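Local coordinates for apoptosis regulator Bcl-2 homolog (PDB 4MI8), which protects infected cells from apoptosis and blocks starvation-induced autophagy of the host by binding Beclin 1, which favours latency and chronic infection, at residues 20-25 and 98-103; 13-18 and 119-124; 47-52 and 88-93; 74-79 and 93-98. All coordinates share one frame; numbering follows the deposited sequence.

Interaction 1 of 4, residues 20-25 and 98-103; sequences KTVSKV and YVCEEV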
loop_
_atom_site.group_PDB
_atom_site.type_symbol
_atom_site.label_atom_id
_atom_site.label_comp_id
_atom_site.label_asym_id
_atom_site.label_seq_id
_atom_site.Cartn_x
_atom_site.Cartn_y
_atom_site.Cartn_z
ATOM N N LYS A 20 -0.282 -3.793 10.374
ATOM C CA LYS A 20 0.026 -4.663 11.533
ATOM C C LYS A 20 0.078 -6.093 11.032
ATOM O O LYS A 20 0.993 -6.857 11.418
ATOM C CB LYS A 20 -0.995 -4.530 12.678
ATOM C CG LYS A 20 -1.043 -3.150 13.316
ATOM C CD LYS A 20 -1.975 -3.062 14.543
ATOM C CE LYS A 20 -1.766 -1.695 15.205
ATOM N NZ LYS A 20 -2.695 -1.268 16.347
ATOM N N THR A 21 -0.863 -6.450 10.140
ATOM C CA THR A 21 -0.899 -7.819 9.584
ATOM C C THR A 21 0.370 -8.119 8.817
ATOM O O THR A 21 0.944 -9.153 9.045
ATOM C CB THR A 21 -2.144 -8.114 8.690
ATOM O OG1 THR A 21 -3.372 -8.000 9.428
ATOM C CG2 THR A 21 -2.099 -9.511 8.144
ATOM N N VAL A 22 0.812 -7.251 7.898
ATOM C CA VAL A 22 1.983 -7.555 7.086
ATOM C C VAL A 22 3.254 -7.412 7.927
ATOM O O VAL A 22 4.310 -8.002 7.610
ATOM C CB VAL A 22 2.097 -6.713 5.776
ATOM C CG1 VAL A 22 0.841 -6.851 4.900
ATOM C CG2 VAL A 22 2.409 -5.243 6.063
ATOM N N SER A 23 3.170 -6.633 9.011
ATOM C CA SER A 23 4.254 -6.610 10.009
ATOM C C SER A 23 4.223 -7.773 11.018
ATOM O O SER A 23 5.172 -7.976 11.776
ATOM C CB SER A 23 4.269 -5.281 10.739
ATOM O OG SER A 23 4.604 -4.294 9.803
ATOM N N LYS A 24 3.138 -8.539 11.016
ATOM C CA LYS A 24 3.000 -9.676 11.932
ATOM C C LYS A 24 2.966 -9.209 13.391
ATOM O O LYS A 24 3.649 -9.785 14.225
ATOM C CB LYS A 24 4.133 -10.693 11.731
ATOM C CG LYS A 24 4.141 -11.335 10.362
ATOM C CD LYS A 24 5.568 -11.774 10.061
ATOM C CE LYS A 24 5.660 -13.001 9.137
ATOM N NZ LYS A 24 5.955 -14.277 9.880
ATOM N N VAL A 25 2.197 -8.155 13.678
ATOM C CA VAL A 25 1.930 -7.720 15.037
ATOM C C VAL A 25 0.413 -7.668 15.344
ATOM O O VAL A 25 -0.071 -6.844 16.144
ATOM C CB VAL A 25 2.627 -6.391 15.382
ATOM C CG1 VAL A 25 4.109 -6.556 15.256
ATOM C CG2 VAL A 25 2.139 -5.235 14.519
ATOM N N TYR A 98 6.068 -3.300 1.302
ATOM C CA TYR A 98 7.509 -3.451 1.142
ATOM C C TYR A 98 8.189 -2.830 2.370
ATOM O O TYR A 98 8.986 -3.503 3.012
ATOM C CB TYR A 98 8.052 -2.735 -0.111
ATOM C CG TYR A 98 9.558 -3.019 -0.303
ATOM C CD1 TYR A 98 9.977 -4.187 -0.963
ATOM C CD2 TYR A 98 10.563 -2.151 0.202
ATOM C CE1 TYR A 98 11.333 -4.499 -1.128
ATOM C CE2 TYR A 98 11.930 -2.451 0.030
ATOM C CZ TYR A 98 12.298 -3.633 -0.645
ATOM O OH TYR A 98 13.614 -4.020 -0.857
ATOM N N VAL A 99 7.920 -1.551 2.658
ATOM C CA VAL A 99 8.544 -0.885 3.797
ATOM C C VAL A 99 8.415 -1.756 5.081
ATOM O O VAL A 99 9.437 -2.141 5.677
ATOM C CB VAL A 99 7.977 0.507 4.074
ATOM C CG1 VAL A 99 8.623 1.070 5.346
ATOM C CG2 VAL A 99 8.240 1.416 2.896
ATOM N N CYS A 100 7.196 -2.129 5.462
ATOM C CA CYS A 100 7.024 -3.039 6.605
ATOM C C CYS A 100 7.868 -4.279 6.493
ATOM O O CYS A 100 8.425 -4.707 7.484
ATOM C CB CYS A 100 5.606 -3.515 6.781
ATOM S SG CYS A 100 4.500 -2.180 7.233
ATOM N N GLU A 101 7.909 -4.913 5.348
ATOM C CA GLU A 101 8.399 -6.263 5.303
ATOM C C GLU A 101 9.899 -6.352 5.078
ATOM O O GLU A 101 10.469 -7.410 5.203
ATOM C CB GLU A 101 7.650 -7.088 4.250
ATOM C CG GLU A 101 6.267 -7.564 4.625
ATOM C CD GLU A 101 5.608 -8.427 3.572
ATOM O OE1 GLU A 101 6.016 -8.439 2.428
ATOM O OE2 GLU A 101 4.661 -9.110 3.880
ATOM N N GLU A 102 10.533 -5.247 4.737
ATOM C CA GLU A 102 11.949 -5.286 4.436
ATOM C C GLU A 102 12.772 -4.131 4.878
ATOM O O GLU A 102 13.958 -4.257 4.951
ATOM C CB GLU A 102 12.195 -5.456 2.965
ATOM C CG GLU A 102 12.608 -6.861 2.620
ATOM C CD GLU A 102 11.514 -7.615 1.969
ATOM O OE1 GLU A 102 10.693 -6.971 1.320
ATOM O OE2 GLU A 102 11.468 -8.833 2.100
ATOM N N VAL A 103 12.157 -3.004 5.143
ATOM C CA VAL A 103 12.884 -1.877 5.637
ATOM C C VAL A 103 12.786 -1.801 7.153
ATOM O O VAL A 103 13.781 -1.978 7.816
ATOM C CB VAL A 103 12.431 -0.612 4.967
ATOM C CG1 VAL A 103 13.077 0.588 5.598
ATOM C CG2 VAL A 103 12.753 -0.691 3.501
#

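Interaction 2 of 4, residues 13-18 and 119-124; sequences TLITAF and CMTHFF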
loop_
_atom_site.group_PDB
_atom_site.type_symbol
_atom_site.label_atom_id
_atom_site.label_comp_id
_atom_site.label_asym_id
_atom_site.label_seq_id
_atom_site.Cartn_x
_atom_site.Cartn_y
_atom_site.Cartn_z
ATOM N N THR A 13 -8.849 2.581 10.036
ATOM C CA THR A 13 -8.803 1.276 10.718
ATOM C C THR A 13 -8.156 0.182 9.838
ATOM O O THR A 13 -7.283 -0.607 10.280
ATOM C CB THR A 13 -10.243 0.853 11.100
ATOM O OG1 THR A 13 -10.663 1.731 12.134
ATOM C CG2 THR A 13 -10.337 -0.578 11.628
ATOM N N LEU A 14 -8.594 0.164 8.584
ATOM C CA LEU A 14 -8.230 -0.878 7.651
ATOM C C LEU A 14 -6.735 -0.743 7.329
ATOM O O LEU A 14 -5.985 -1.748 7.284
ATOM C CB LEU A 14 -9.081 -0.655 6.381
ATOM C CG LEU A 14 -8.814 -1.673 5.304
ATOM C CD1 LEU A 14 -8.728 -3.096 5.933
ATOM C CD2 LEU A 14 -9.884 -1.519 4.175
ATOM N N ILE A 15 -6.262 0.494 7.153
ATOM C CA ILE A 15 -4.835 0.678 6.883
ATOM C C ILE A 15 -3.919 0.179 8.016
ATOM O O ILE A 15 -2.811 -0.465 7.801
ATOM C CB ILE A 15 -4.550 2.152 6.491
ATOM C CG1 ILE A 15 -5.145 2.457 5.084
ATOM C CG2 ILE A 15 -3.038 2.372 6.420
ATOM C CD1 ILE A 15 -5.544 3.890 4.849
ATOM N N THR A 16 -4.330 0.506 9.254
ATOM C CA THR A 16 -3.522 0.093 10.385
ATOM C C THR A 16 -3.564 -1.446 10.487
ATOM O O THR A 16 -2.550 -2.077 10.767
ATOM C CB THR A 16 -4.123 0.643 11.676
ATOM O OG1 THR A 16 -4.253 2.067 11.586
ATOM C CG2 THR A 16 -3.235 0.235 12.930
ATOM N N ALA A 17 -4.739 -2.058 10.288
ATOM C CA ALA A 17 -4.836 -3.522 10.401
ATOM C C ALA A 17 -4.021 -4.131 9.261
ATOM O O ALA A 17 -3.324 -5.128 9.480
ATOM C CB ALA A 17 -6.275 -3.934 10.349
ATOM N N PHE A 18 -3.974 -3.439 8.099
ATOM C CA PHE A 18 -3.185 -3.922 6.942
ATOM C C PHE A 18 -1.725 -3.921 7.328
ATOM O O PHE A 18 -1.072 -4.948 7.155
ATOM C CB PHE A 18 -3.371 -3.076 5.710
ATOM C CG PHE A 18 -2.404 -3.400 4.580
ATOM C CD1 PHE A 18 -2.615 -4.499 3.723
ATOM C CD2 PHE A 18 -1.239 -2.613 4.379
ATOM C CE1 PHE A 18 -1.716 -4.744 2.660
ATOM C CE2 PHE A 18 -0.362 -2.859 3.331
ATOM C CZ PHE A 18 -0.587 -3.927 2.468
ATOM N N CYS A 119 1.528 8.626 7.761
ATOM C CA CYS A 119 1.819 9.050 6.401
ATOM C C CYS A 119 0.824 8.395 5.404
ATOM O O CYS A 119 0.086 9.146 4.658
ATOM C CB CYS A 119 3.262 8.679 6.029
ATOM S SG CYS A 119 3.640 8.911 4.261
ATOM N N MET A 120 0.730 7.042 5.438
ATOM C CA MET A 120 -0.191 6.372 4.473
ATOM C C MET A 120 -1.610 6.790 4.740
ATOM O O MET A 120 -2.354 7.057 3.795
ATOM C CB MET A 120 -0.074 4.843 4.476
ATOM C CG MET A 120 1.211 4.350 3.843
ATOM S SD MET A 120 1.318 2.535 3.958
ATOM C CE MET A 120 0.045 2.117 2.753
ATOM N N THR A 121 -1.992 6.849 6.012
ATOM C CA THR A 121 -3.350 7.224 6.389
ATOM C C THR A 121 -3.650 8.680 6.047
ATOM O O THR A 121 -4.773 9.020 5.674
ATOM C CB THR A 121 -3.600 6.999 7.892
ATOM O OG1 THR A 121 -3.334 5.631 8.224
ATOM C CG2 THR A 121 -5.041 7.331 8.247
ATOM N N HIS A 122 -2.643 9.537 6.179
ATOM C CA HIS A 122 -2.805 10.952 5.905
ATOM C C HIS A 122 -2.871 11.226 4.431
ATOM O O HIS A 122 -3.479 12.227 3.994
ATOM C CB HIS A 122 -1.671 11.751 6.536
ATOM C CG HIS A 122 -1.670 11.721 8.046
ATOM N ND1 HIS A 122 -0.563 11.954 8.773
ATOM C CD2 HIS A 122 -2.695 11.473 8.957
ATOM C CE1 HIS A 122 -0.860 11.861 10.083
ATOM N NE2 HIS A 122 -2.166 11.567 10.194
ATOM N N PHE A 123 -2.252 10.355 3.642
ATOM C CA PHE A 123 -2.231 10.508 2.236
ATOM C C PHE A 123 -3.494 9.914 1.656
ATOM O O PHE A 123 -4.117 10.533 0.803
ATOM C CB PHE A 123 -0.969 9.873 1.640
ATOM C CG PHE A 123 -0.825 10.137 0.183
ATOM C CD1 PHE A 123 -1.663 9.482 -0.727
ATOM C CD2 PHE A 123 0.084 11.113 -0.291
ATOM C CE1 PHE A 123 -1.600 9.745 -2.100
ATOM C CE2 PHE A 123 0.181 11.351 -1.664
ATOM C CZ PHE A 123 -0.653 10.664 -2.579
ATOM N N PHE A 124 -3.864 8.695 2.096
ATOM C CA PHE A 124 -5.060 8.048 1.557
ATOM C C PHE A 124 -6.244 9.025 1.750
ATOM O O PHE A 124 -7.002 9.301 0.811
ATOM C CB PHE A 124 -5.311 6.753 2.325
ATOM C CG PHE A 124 -6.365 5.885 1.742
ATOM C CD1 PHE A 124 -7.705 6.095 2.005
ATOM C CD2 PHE A 124 -5.987 4.797 0.931
ATOM C CE1 PHE A 124 -8.676 5.252 1.485
ATOM C CE2 PHE A 124 -6.922 3.960 0.391
ATOM C CZ PHE A 124 -8.260 4.162 0.678
HETATM O O HOH W 1 -4.750 4.652 10.510
#

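Interaction 3 of 4, residues 47-52 and 88-93; sequences QEFRRH and RIVGFF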
loop_
_atom_site.group_PDB
_atom_site.type_symbol
_atom_site.label_atom_id
_atom_site.label_comp_id
_atom_site.label_asym_id
_atom_site.label_seq_id
_atom_site.Cartn_x
_atom_site.Cartn_y
_atom_site.Cartn_z
ATOM N N GLN A 47 0.089 -8.634 -3.746
ATOM C CA GLN A 47 0.905 -9.746 -4.198
ATOM C C GLN A 47 0.783 -9.919 -5.687
ATOM O O GLN A 47 1.768 -10.208 -6.357
ATOM C CB GLN A 47 0.533 -11.009 -3.429
ATOM C CG GLN A 47 1.062 -10.989 -1.975
ATOM C CD GLN A 47 0.470 -12.094 -1.123
ATOM O OE1 GLN A 47 -0.692 -12.466 -1.325
ATOM N NE2 GLN A 47 1.242 -12.616 -0.131
ATOM N N GLU A 48 -0.392 -9.708 -6.218
ATOM C CA GLU A 48 -0.592 -9.796 -7.665
ATOM C C GLU A 48 0.164 -8.670 -8.378
ATOM O O GLU A 48 0.832 -8.874 -9.417
ATOM C CB GLU A 48 -2.054 -9.601 -7.998
ATOM C CG GLU A 48 -2.876 -10.826 -7.924
ATOM C CD GLU A 48 -2.320 -11.928 -8.846
ATOM O OE1 GLU A 48 -2.336 -11.742 -10.080
ATOM O OE2 GLU A 48 -1.853 -12.989 -8.339
ATOM N N PHE A 49 0.068 -7.470 -7.804
ATOM C CA PHE A 49 0.758 -6.299 -8.387
ATOM C C PHE A 49 2.300 -6.548 -8.344
ATOM O O PHE A 49 3.009 -6.323 -9.308
ATOM C CB PHE A 49 0.401 -5.107 -7.550
ATOM C CG PHE A 49 1.074 -3.826 -7.973
ATOM C CD1 PHE A 49 2.398 -3.535 -7.547
ATOM C CD2 PHE A 49 0.335 -2.830 -8.715
ATOM C CE1 PHE A 49 2.982 -2.308 -7.914
ATOM C CE2 PHE A 49 0.950 -1.615 -9.059
ATOM C CZ PHE A 49 2.276 -1.351 -8.678
ATOM N N ARG A 50 2.816 -7.034 -7.239
ATOM C CA ARG A 50 4.262 -7.397 -7.132
ATOM C C ARG A 50 4.725 -8.468 -8.116
ATOM O O ARG A 50 5.832 -8.367 -8.632
ATOM C CB ARG A 50 4.585 -7.848 -5.699
ATOM C CG ARG A 50 6.089 -7.995 -5.464
ATOM C CD ARG A 50 6.756 -6.613 -5.262
ATOM N NE ARG A 50 6.271 -5.960 -4.008
ATOM C CZ ARG A 50 6.739 -6.236 -2.796
ATOM N NH1 ARG A 50 7.796 -7.078 -2.695
ATOM N NH2 ARG A 50 6.253 -5.638 -1.679
ATOM N N ARG A 51 3.874 -9.456 -8.442
ATOM C CA ARG A 51 4.251 -10.469 -9.430
ATOM C C ARG A 51 4.443 -9.828 -10.811
ATOM O O ARG A 51 5.339 -10.178 -11.545
ATOM C CB ARG A 51 3.187 -11.527 -9.603
ATOM C CG ARG A 51 3.186 -12.639 -8.596
ATOM C CD ARG A 51 2.062 -13.633 -8.921
ATOM N NE ARG A 51 2.344 -14.460 -10.110
ATOM C CZ ARG A 51 3.078 -15.574 -10.094
ATOM N NH1 ARG A 51 3.613 -15.989 -8.948
ATOM N NH2 ARG A 51 3.281 -16.272 -11.216
ATOM N N HIS A 52 3.612 -8.865 -11.157
ATOM C CA HIS A 52 3.848 -8.182 -12.459
ATOM C C HIS A 52 5.099 -7.341 -12.422
ATOM O O HIS A 52 5.849 -7.318 -13.373
ATOM C CB HIS A 52 2.677 -7.263 -12.803
ATOM C CG HIS A 52 1.387 -7.984 -13.049
ATOM N ND1 HIS A 52 1.155 -8.696 -14.180
ATOM C CD2 HIS A 52 0.229 -8.027 -12.321
ATOM C CE1 HIS A 52 -0.071 -9.226 -14.141
ATOM N NE2 HIS A 52 -0.643 -8.835 -13.000
ATOM N N ARG A 88 -3.378 2.129 -9.061
ATOM C CA ARG A 88 -2.397 3.018 -8.383
ATOM C C ARG A 88 -2.531 2.864 -6.882
ATOM O O ARG A 88 -1.543 2.775 -6.098
ATOM C CB ARG A 88 -2.564 4.483 -8.814
ATOM C CG ARG A 88 -2.361 4.791 -10.296
ATOM C CD ARG A 88 -0.954 4.397 -10.771
ATOM N NE ARG A 88 -0.854 4.614 -12.223
ATOM C CZ ARG A 88 -0.507 5.791 -12.771
ATOM N NH1 ARG A 88 -0.206 6.847 -11.992
ATOM N NH2 ARG A 88 -0.455 5.923 -14.098
ATOM N N ILE A 89 -3.761 2.839 -6.417
ATOM C CA ILE A 89 -3.940 2.486 -5.013
ATOM C C ILE A 89 -3.297 1.132 -4.582
ATOM O O ILE A 89 -2.663 1.037 -3.487
ATOM C CB ILE A 89 -5.411 2.493 -4.665
ATOM C CG1 ILE A 89 -5.903 3.941 -4.979
ATOM C CG2 ILE A 89 -5.575 2.038 -3.187
ATOM C CD1 ILE A 89 -7.361 4.207 -4.710
ATOM N N VAL A 90 -3.434 0.080 -5.390
ATOM C CA VAL A 90 -2.846 -1.151 -4.959
ATOM C C VAL A 90 -1.314 -0.989 -4.890
ATOM O O VAL A 90 -0.686 -1.462 -4.000
ATOM C CB VAL A 90 -3.163 -2.259 -5.977
ATOM C CG1 VAL A 90 -2.304 -3.511 -5.695
ATOM C CG2 VAL A 90 -4.664 -2.524 -5.998
ATOM N N GLY A 91 -0.718 -0.285 -5.835
ATOM C CA GLY A 91 0.727 0.023 -5.802
ATOM C C GLY A 91 1.142 0.771 -4.512
ATOM O O GLY A 91 2.220 0.487 -3.927
ATOM N N PHE A 92 0.316 1.758 -4.105
ATOM C CA PHE A 92 0.487 2.500 -2.855
ATOM C C PHE A 92 0.573 1.496 -1.667
ATOM O O PHE A 92 1.458 1.564 -0.756
ATOM C CB PHE A 92 -0.695 3.482 -2.771
ATOM C CG PHE A 92 -1.011 4.018 -1.378
ATOM C CD1 PHE A 92 -1.865 3.332 -0.552
ATOM C CD2 PHE A 92 -0.613 5.328 -1.000
ATOM C CE1 PHE A 92 -2.274 3.891 0.668
ATOM C CE2 PHE A 92 -0.992 5.877 0.235
ATOM C CZ PHE A 92 -1.837 5.150 1.074
ATOM N N PHE A 93 -0.357 0.566 -1.646
ATOM C CA PHE A 93 -0.314 -0.375 -0.541
ATOM C C PHE A 93 0.877 -1.274 -0.655
ATOM O O PHE A 93 1.364 -1.742 0.370
ATOM C CB PHE A 93 -1.621 -1.197 -0.459
ATOM C CG PHE A 93 -2.737 -0.475 0.282
ATOM C CD1 PHE A 93 -2.663 -0.310 1.683
ATOM C CD2 PHE A 93 -3.849 0.094 -0.424
ATOM C CE1 PHE A 93 -3.669 0.386 2.350
ATOM C CE2 PHE A 93 -4.870 0.839 0.282
ATOM C CZ PHE A 93 -4.783 0.981 1.634
#

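Interaction 4 of 4, residues 74-79 and 93-98; sequences KLFTSL and FDVGRY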
loop_
_atom_site.group_PDB
_atom_site.type_symbol
_atom_site.label_atom_id
_atom_site.label_comp_id
_atom_site.label_asym_id
_atom_site.label_seq_id
_atom_site.Cartn_x
_atom_site.Cartn_y
_atom_site.Cartn_z
ATOM N N LYS A 74 6.781 11.837 -1.431
ATOM C CA LYS A 74 7.150 12.289 -2.782
ATOM C C LYS A 74 6.782 11.122 -3.749
ATOM O O LYS A 74 5.973 11.310 -4.682
ATOM C CB LYS A 74 8.644 12.668 -2.805
ATOM C CG LYS A 74 9.043 13.938 -3.559
ATOM C CD LYS A 74 8.712 15.206 -2.791
ATOM C CE LYS A 74 9.635 16.348 -3.254
ATOM N NZ LYS A 74 9.231 17.780 -2.995
ATOM N N LEU A 75 7.287 9.910 -3.464
ATOM C CA LEU A 75 6.823 8.735 -4.193
ATOM C C LEU A 75 5.312 8.731 -4.305
ATOM O O LEU A 75 4.798 8.619 -5.422
ATOM C CB LEU A 75 7.292 7.414 -3.589
ATOM C CG LEU A 75 6.817 6.142 -4.377
ATOM C CD1 LEU A 75 7.236 6.145 -5.853
ATOM C CD2 LEU A 75 7.415 4.968 -3.669
ATOM N N PHE A 76 4.597 8.931 -3.174
ATOM C CA PHE A 76 3.120 8.773 -3.195
ATOM C C PHE A 76 2.526 9.794 -4.119
ATOM O O PHE A 76 1.645 9.473 -4.924
ATOM C CB PHE A 76 2.435 8.842 -1.813
ATOM C CG PHE A 76 2.671 7.630 -0.915
ATOM C CD1 PHE A 76 2.925 6.320 -1.446
ATOM C CD2 PHE A 76 2.597 7.775 0.453
ATOM C CE1 PHE A 76 3.093 5.205 -0.574
ATOM C CE2 PHE A 76 2.794 6.692 1.310
ATOM C CZ PHE A 76 3.024 5.402 0.803
ATOM N N THR A 77 2.994 11.044 -4.014
ATOM C CA THR A 77 2.448 12.083 -4.887
ATOM C C THR A 77 2.705 11.821 -6.406
ATOM O O THR A 77 1.777 12.009 -7.210
ATOM C CB THR A 77 2.803 13.538 -4.400
ATOM O OG1 THR A 77 4.188 13.596 -4.038
ATOM C CG2 THR A 77 1.932 13.955 -3.143
ATOM N N SER A 78 3.905 11.363 -6.804
ATOM C CA SER A 78 4.113 11.021 -8.248
ATOM C C SER A 78 3.217 9.906 -8.699
ATOM O O SER A 78 2.557 9.997 -9.741
ATOM C CB SER A 78 5.583 10.781 -8.690
ATOM O OG SER A 78 6.291 9.831 -7.901
ATOM N N LEU A 79 3.090 8.900 -7.835
ATOM C CA LEU A 79 2.226 7.784 -8.124
ATOM C C LEU A 79 0.751 8.206 -8.432
ATOM O O LEU A 79 0.024 7.466 -9.133
ATOM C CB LEU A 79 2.369 6.806 -6.948
ATOM C CG LEU A 79 1.656 5.502 -6.846
ATOM C CD1 LEU A 79 2.118 4.673 -8.035
ATOM C CD2 LEU A 79 2.004 4.845 -5.489
ATOM N N PHE A 93 -0.357 0.566 -1.646
ATOM C CA PHE A 93 -0.314 -0.375 -0.541
ATOM C C PHE A 93 0.877 -1.274 -0.655
ATOM O O PHE A 93 1.364 -1.742 0.370
ATOM C CB PHE A 93 -1.621 -1.197 -0.459
ATOM C CG PHE A 93 -2.737 -0.475 0.282
ATOM C CD1 PHE A 93 -2.663 -0.310 1.683
ATOM C CD2 PHE A 93 -3.849 0.094 -0.424
ATOM C CE1 PHE A 93 -3.669 0.386 2.350
ATOM C CE2 PHE A 93 -4.870 0.839 0.282
ATOM C CZ PHE A 93 -4.783 0.981 1.634
ATOM N N ASP A 94 1.327 -1.606 -1.871
ATOM C CA ASP A 94 2.467 -2.582 -1.975
ATOM C C ASP A 94 3.714 -1.880 -1.584
ATOM O O ASP A 94 4.686 -2.507 -1.100
ATOM C CB ASP A 94 2.667 -3.041 -3.425
ATOM C CG ASP A 94 3.592 -4.231 -3.533
ATOM O OD1 ASP A 94 3.626 -5.056 -2.574
ATOM O OD2 ASP A 94 4.275 -4.411 -4.589
ATOM N N VAL A 95 3.781 -0.569 -1.882
ATOM C CA VAL A 95 4.942 0.185 -1.320
ATOM C C VAL A 95 4.972 0.123 0.205
ATOM O O VAL A 95 6.043 -0.183 0.828
ATOM C CB VAL A 95 4.981 1.630 -1.813
ATOM C CG1 VAL A 95 5.971 2.424 -0.966
ATOM C CG2 VAL A 95 5.222 1.621 -3.361
ATOM N N GLY A 96 3.813 0.366 0.835
ATOM C CA GLY A 96 3.739 0.283 2.325
ATOM C C GLY A 96 4.047 -1.147 2.803
ATOM O O GLY A 96 4.659 -1.325 3.863
ATOM N N ARG A 97 3.621 -2.174 2.054
ATOM C CA ARG A 97 3.923 -3.539 2.439
ATOM C C ARG A 97 5.406 -3.824 2.360
ATOM O O ARG A 97 5.932 -4.524 3.220
ATOM C CB ARG A 97 3.196 -4.542 1.556
ATOM C CG ARG A 97 3.487 -5.985 1.931
ATOM C CD ARG A 97 2.652 -7.044 1.146
ATOM N NE ARG A 97 2.963 -7.039 -0.288
ATOM C CZ ARG A 97 3.598 -8.048 -0.919
ATOM N NH1 ARG A 97 3.951 -9.152 -0.280
ATOM N NH2 ARG A 97 3.818 -8.012 -2.216
ATOM N N TYR A 98 6.068 -3.300 1.302
ATOM C CA TYR A 98 7.509 -3.451 1.142
ATOM C C TYR A 98 8.189 -2.830 2.370
ATOM O O TYR A 98 8.986 -3.503 3.012
ATOM C CB TYR A 98 8.052 -2.735 -0.111
ATOM C CG TYR A 98 9.558 -3.019 -0.303
ATOM C CD1 TYR A 98 9.977 -4.187 -0.963
ATOM C CD2 TYR A 98 10.563 -2.151 0.202
ATOM C CE1 TYR A 98 11.333 -4.499 -1.128
ATOM C CE2 TYR A 98 11.930 -2.451 0.030
ATOM C CZ TYR A 98 12.298 -3.633 -0.645
ATOM O OH TYR A 98 13.614 -4.020 -0.857
#

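Interaction 1 of 4, residues 20-25 and 98-103
Val22 and Ser23 meet Cys100 and Glu101 where helices 8-23 and 86-103 of the Bcl-2-like bundle come together. The backbones are close, with Ser23 CA 5.7 Å from Cys100 CA. Val22 CG2 lies 3.7 Å from Cys100 CB and also touches the sulfur. A chi1 of -56° sets Val22 CG1 anti to the carbonyl carbon and so puts CG2 between the backbone N and the carbonyl carbon, facing the cysteine. Ser23 OG sits 3.3 Å from both Cys100 CB and Cys100 SG; its hydrogen bond goes to Leu19 O in its own helix. Glu101 brings its CG to 3.6 Å from Val22 O. No hydrogen bond links the two segments. Lys24, the first residue past helix 8-23, takes positive phi in a Schellman motif. Helix 33-56 borders the contact through Ile43, which touches Val22. Helix 111-126 borders it through His113 on Ser23 and Leu116 on Cys100.

Interaction 2 of 4, residues 13-18 and 119-124
Ile15 packs against Met120, Thr121 and Phe124 between the first and last helices of the Bcl-2-like bundle. The short segments run nearly antiparallel, at 148°, with their axes 9.9 Å apart. The apolar contacts centre on the two branches of Ile15. Ile15 CG2, anti to the backbone N, lies 3.7 Å from Thr121 OG1 and 4.3 Å from Met120 CB. The other branch carries CD1 to the Phe124 ring, where it forms a CH-pi contact. Ile15 CD1 stands over one face, 4.2 Å from the centroid of the Phe124 ring and 27° off the normal. It sits toward the root of the ring, with Ile15 CD1 3.8 Å from Phe124 CG and about as near to Phe124 CB. Phe124 also meets the ring of Trp11, and both Ile15 and Met120 touch Phe93 of helix 86-103. The central helix thus lines the same core.

The polar part lies beside this patch. No direct hydrogen bond joins the segments, but one water bridges two threonine hydroxyls and donates to both. Each hydroxyl has further partners: Thr121 OG1 bonds to Asn117 O, and Thr16 OG1 bonds to Ala12 O and Asn117 ND2. The water oxygen is 2.8 Å from Thr16 OG1 and 2.9 Å from Thr121 OG1.

Interaction 3 of 4, residues 47-52 and 88-93
Phe49 reaches from helix 33-56 across to Val90 and Gly91 on helix 86-103. Phe49 CB starts the contact, 3.6 Å from Val90 CG1. Phe49 CG is next, 4.1 Å from Val90 CG1. The phenylalanine and valine side chains slide past each other in opposite directions. With CG anti to the backbone N (chi1 177°), the ring extends over the backbone of the second helix. Phe49 CD2 is still near Val90 CG1 and is 4.0 Å from Gly91 N. Phe49 CE2 passes to Gly91 CA at 3.7 Å. The tip, Phe49 CZ, comes nearest, 3.5 Å from Gly91 CA. That carbon lies over one ring face, 20° off the normal, and makes a CH-pi contact. A glycine here lets the ring lie directly on the helix backbone. Phe49 also touches Tyr61 and Asp94.

The bound Beclin 1 peptide packs on both Phe49 and Val90. Outside the contact between the two helices, Arg88 NE pairs with an acidic side chain of that peptide. The contact therefore forms part of the BH3-binding groove, the hydrophobic cleft that is the hallmark of anti-apoptotic Bcl-2 proteins.

Interaction 4 of 4, residues 74-79 and 93-98
Val95 of helix 86-103 offers its methyls to Leu75 and Phe76 of helix 68-81. Val95 CG1 is anti to the backbone N (chi1 167°), which sends this methyl out between the two partners. Val95 CG1 lies 4.0 Å from both Leu75 CD2 and Phe76 CE1. Val95 CG2 meets Leu75 CD2 as well. Leu75 and Val95 meet tip to tip. Phe76 behaves differently. Its CB does not point at the other helix, but CG lies anti to the carbonyl carbon and the ring end swings back toward it. The ring and Val95 slide past each other, and the methyl approaches obliquely. Phe76 also meets the rings of Phe92 and Phe123.

Away from the apolar patch, Arg97 pairs with Asp94 one turn earlier. Arg97 NH2 lies 3.0 Å from Asp94 OD1 on the syn side, 24° out of the carboxylate plane. Asp94 OD2 is held by Arg50 and Tyr61. The bound Beclin 1 peptide packs on Leu75 and Val95. Where Val95, Leu75 and Phe76 meet, the chemistry is purely apolar, so cohesion there rests on shape and burial. A bond from Arg88 NH1 to Leu79 O gives the same two helices a polar link.

All four interactions are mainly buried, though interaction 1 includes the exposed Glu101. Helix 86-103 is the common element: interactions 1, 3 and 4 set it against helices 8-23, 33-56 and 68-81. Interaction 2 instead joins helix 8-23 to helix 111-126, yet it touches the central helix through Phe93. Interactions 3 and 4 lie along the peptide groove and share Phe93; the salt bridge from Arg50 NE to Asp94 OD2 ties them together. Interactions 1 and 2 lie on neighbouring parts of helix 8-23. No direct hydrogen bond crosses any contact. Interaction 2 has a water bridge and interaction 1 places a hydroxyl beside sulfur, whereas interactions 3 and 4 are apolar.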